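Local structure of glutamate receptor 1 (Adineta vaga, 4IO2) at residues 81-86 and 207-212. The protein binds glutamate through this extracellular ligand-binding domain and probably works as a ligand-gated ion channel. Sequence-based numbering, arbitrary orientation.
Sequences IAIGDI and FGIVTP. With GLU (glutamic acid), chain E.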
ATOM      1  N   ILE A  81      -1.533 -16.829  12.300  1.00 14.03           N
ATOM      2  CA  ILE A  81      -1.717 -15.623  11.497  1.00 13.10           C
ATOM      3  C   ILE A  81      -3.201 -15.251  11.545  1.00 12.44           C
ATOM      4  O   ILE A  81      -4.035 -16.072  11.922  1.00 14.18           O
ATOM      5  CB  ILE A  81      -1.246 -15.761  10.022  1.00 13.57           C
ATOM      6  CG1 ILE A  81      -2.053 -16.835   9.281  1.00 14.78           C
ATOM      7  CG2 ILE A  81       0.241 -16.069   9.994  1.00 15.30           C
ATOM      8  CD1 ILE A  81      -1.730 -16.938   7.760  1.00 17.02           C
ATOM      9  N   ALA A  82      -3.518 -14.037  11.142  1.00 12.27           N
ATOM     10  CA  ALA A  82      -4.920 -13.620  10.964  1.00 11.83           C
ATOM     11  C   ALA A  82      -5.057 -12.880   9.630  1.00 13.50           C
ATOM     12  O   ALA A  82      -4.259 -12.018   9.284  1.00 12.56           O
ATOM     13  CB  ALA A  82      -5.419 -12.748  12.139  1.00 14.20           C
ATOM     14  N   ILE A  83      -6.067 -13.283   8.873  1.00 13.05           N
ATOM     15  CA  ILE A  83      -6.306 -12.766   7.538  1.00 11.70           C
ATOM     16  C   ILE A  83      -7.681 -12.166   7.452  1.00 12.46           C
ATOM     17  O   ILE A  83      -8.678 -12.823   7.774  1.00 13.89           O
ATOM     18  CB  ILE A  83      -6.154 -13.846   6.440  1.00 13.26           C
ATOM     19  CG1 ILE A  83      -4.783 -14.535   6.500  1.00 14.90           C
ATOM     20  CG2 ILE A  83      -6.349 -13.197   5.091  1.00 14.65           C
ATOM     21  CD1 ILE A  83      -4.636 -15.689   5.498  1.00 18.05           C
ATOM     22  N   GLY A  84      -7.745 -10.923   6.999  1.00 12.71           N
ATOM     23  CA  GLY A  84      -9.009 -10.260   6.824  1.00 11.50           C
ATOM     24  C   GLY A  84      -8.814  -8.827   6.390  1.00 11.49           C
ATOM     25  O   GLY A  84      -7.743  -8.390   5.929  1.00 12.12           O
ATOM     26  N   ASP A  85      -9.890  -8.056   6.513  1.00 11.44           N
ATOM     27  CA  ASP A  85      -9.881  -6.607   6.262  1.00 10.92           C
ATOM     28  C   ASP A  85      -9.366  -5.896   7.509  1.00  9.66           C
ATOM     29  O   ASP A  85     -10.103  -5.187   8.175  1.00 10.35           O
ATOM     30  CB  ASP A  85     -11.275  -6.096   5.852  1.00 11.54           C
ATOM     31  CG  ASP A  85     -12.432  -6.534   6.767  1.00 11.29           C
ATOM     32  OD1 ASP A  85     -12.323  -7.491   7.537  1.00 11.77           O
ATOM     33  OD2 ASP A  85     -13.528  -5.897   6.665  1.00 12.04           O
ATOM     34  N   ILE A  86      -8.076  -6.139   7.809  1.00 10.37           N
ATOM     35  CA  ILE A  86      -7.448  -5.695   9.042  1.00 10.04           C
ATOM     36  C   ILE A  86      -6.454  -4.596   8.719  1.00  9.42           C
ATOM     37  O   ILE A  86      -5.453  -4.811   8.019  1.00 10.57           O
ATOM     38  CB  ILE A  86      -6.714  -6.859   9.735  1.00 11.10           C
ATOM     39  CG1 ILE A  86      -7.644  -8.057   9.981  1.00 12.00           C
ATOM     40  CG2 ILE A  86      -6.136  -6.420  11.033  1.00 11.74           C
ATOM     41  CD1 ILE A  86      -6.898  -9.357  10.279  1.00 13.52           C
ATOM     42  N   PHE A 207      -4.400  -3.039   4.212  1.00 10.56           N
ATOM     43  CA  PHE A 207      -4.731  -4.258   4.926  1.00 10.67           C
ATOM     44  C   PHE A 207      -3.521  -5.177   4.827  1.00 10.73           C
ATOM     45  O   PHE A 207      -2.901  -5.291   3.756  1.00 12.41           O
ATOM     46  CB  PHE A 207      -5.899  -4.996   4.317  1.00 11.89           C
ATOM     47  CG  PHE A 207      -7.232  -4.268   4.389  1.00  9.94           C
ATOM     48  CD1 PHE A 207      -7.548  -3.387   5.404  1.00 11.24           C
ATOM     49  CD2 PHE A 207      -8.208  -4.528   3.440  1.00 12.03           C
ATOM     50  CE1 PHE A 207      -8.787  -2.758   5.445  1.00 12.61           C
ATOM     51  CE2 PHE A 207      -9.459  -3.912   3.487  1.00 12.65           C
ATOM     52  CZ  PHE A 207      -9.750  -3.034   4.488  1.00 12.92           C
ATOM     53  N   GLY A 208      -3.174  -5.841   5.929  1.00 10.60           N
ATOM     54  CA  GLY A 208      -2.067  -6.786   5.958  1.00 11.30           C
ATOM     55  C   GLY A 208      -2.477  -8.012   6.715  1.00 11.26           C
ATOM     56  O   GLY A 208      -3.373  -7.970   7.564  1.00 12.57           O
ATOM     57  N   ILE A 209      -1.771  -9.105   6.442  1.00 10.05           N
ATOM     58  CA  ILE A 209      -1.924 -10.322   7.238  1.00 10.48           C
ATOM     59  C   ILE A 209      -1.172 -10.121   8.560  1.00 10.35           C
ATOM     60  O   ILE A 209      -0.027  -9.716   8.562  1.00 12.08           O
ATOM     61  CB  ILE A 209      -1.424 -11.557   6.459  1.00 10.84           C
ATOM     62  CG1 ILE A 209      -2.341 -11.754   5.249  1.00 12.62           C
ATOM     63  CG2 ILE A 209      -1.434 -12.785   7.372  1.00 12.34           C
ATOM     64  CD1 ILE A 209      -1.940 -12.933   4.370  1.00 13.80           C
ATOM     65  N   VAL A 210      -1.836 -10.387   9.673  1.00 11.30           N
ATOM     66  CA  VAL A 210      -1.236 -10.241  10.984  1.00 10.49           C
ATOM     67  C   VAL A 210      -0.395 -11.458  11.272  1.00 10.49           C
ATOM     68  O   VAL A 210      -0.854 -12.580  11.103  1.00 12.22           O
ATOM     69  CB  VAL A 210      -2.321 -10.105  12.079  1.00 11.31           C
ATOM     70  CG1 VAL A 210      -1.663  -9.832  13.415  1.00 12.79           C
ATOM     71  CG2 VAL A 210      -3.324  -9.024  11.758  1.00 13.73           C
ATOM     72  N   THR A 211       0.820 -11.240  11.752  1.00 11.52           N
ATOM     73  CA  THR A 211       1.730 -12.318  12.147  1.00 12.21           C
ATOM     74  C   THR A 211       2.375 -11.954  13.479  1.00 13.12           C
ATOM     75  O   THR A 211       2.381 -10.805  13.883  1.00 13.23           O
ATOM     76  CB  THR A 211       2.843 -12.588  11.099  1.00 14.39           C
ATOM     77  OG1 THR A 211       3.873 -11.620  11.203  1.00 16.62           O
ATOM     78  CG2 THR A 211       2.320 -12.581   9.682  1.00 13.77           C
ATOM     79  N   PRO A 212       3.011 -12.923  14.118  1.00 13.62           N
ATOM     80  CA  PRO A 212       3.795 -12.562  15.288  1.00 14.32           C
ATOM     81  C   PRO A 212       4.934 -11.626  14.919  1.00 14.64           C
ATOM     82  O   PRO A 212       5.420 -11.700  13.789  1.00 15.15           O
ATOM     83  CB  PRO A 212       4.343 -13.918  15.783  1.00 17.63           C
ATOM     84  CG  PRO A 212       3.364 -14.921  15.246  1.00 15.84           C
ATOM     85  CD  PRO A 212       2.963 -14.380  13.904  1.00 15.52           C
TER
HETATM   86  N   GLU E 303     -10.329  -2.476   8.841  1.00 10.91           N
HETATM   87  CA  GLU E 303     -10.857  -2.011  10.126  1.00 10.22           C
HETATM   88  C   GLU E 303      -9.870  -2.328  11.247  1.00 10.32           C
HETATM   89  O   GLU E 303      -8.925  -3.126  11.019  1.00 11.24           O
HETATM   90  CB  GLU E 303     -12.216  -2.631  10.464  1.00 12.57           C
HETATM   91  CG  GLU E 303     -13.335  -2.409   9.440  1.00 13.19           C
HETATM   92  CD  GLU E 303     -13.863  -0.978   9.337  1.00 13.49           C
HETATM   93  OE1 GLU E 303     -13.470  -0.146  10.153  1.00 16.05           O
HETATM   94  OE2 GLU E 303     -14.740  -0.726   8.470  1.00 13.02           O
HETATM   95  OXT GLU E 303     -10.025  -1.768  12.358  1.00 12.48           O
HETATM   96  O   HOH W   1      -5.237  -9.594   6.300  1.00 15.76           O
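Val-210 O is gripped twice: Ala-82 N donates a hydrogen bond onto its lone pair (3.0 Å), and Ile-81 CA adds a CA-H...O contact. Val-210 N returns the bond to Ala-82 O at 2.9 Å, closing an antiparallel hydrogen-bonded bridge. Beyond it the segments part; water 1 spans the gap, accepting from Gly-84 N and donating weakly to Gly-208 O. They rejoin where Gly-208 N donates a hydrogen bond to Ile-86 O, nearly along the C=O axis (3.3 Å). Asp-85 centres an inverse gamma turn, and Asp-85 O accepts a hydrogen bond from the ligand amino N at 2.8 Å. Phe-207, its CG anti to the carbonyl carbon (chi1 -66°), turns one ring face to Asp-85, whose CA stands 3.7 Å above the ring centre and whose CB makes a CH-pi contact. An alanine in place of Phe-207 would remove this ring and probably leave the ligand-holding turn less firmly backed. Tyr-67 and Ser-17 hold the Asp-85 carboxylate. Ile-209 lies alongside Ile-81 and Ile-83, which pack on strand 9-14. The Val-210 and Ile-86 side chains cross at about a right angle against helix 67-75. Strand 200-211 joins 81-82 on the side away from 9-14, at the edge of this periplasmic-binding-protein-like fold's three-stranded parallel sheet.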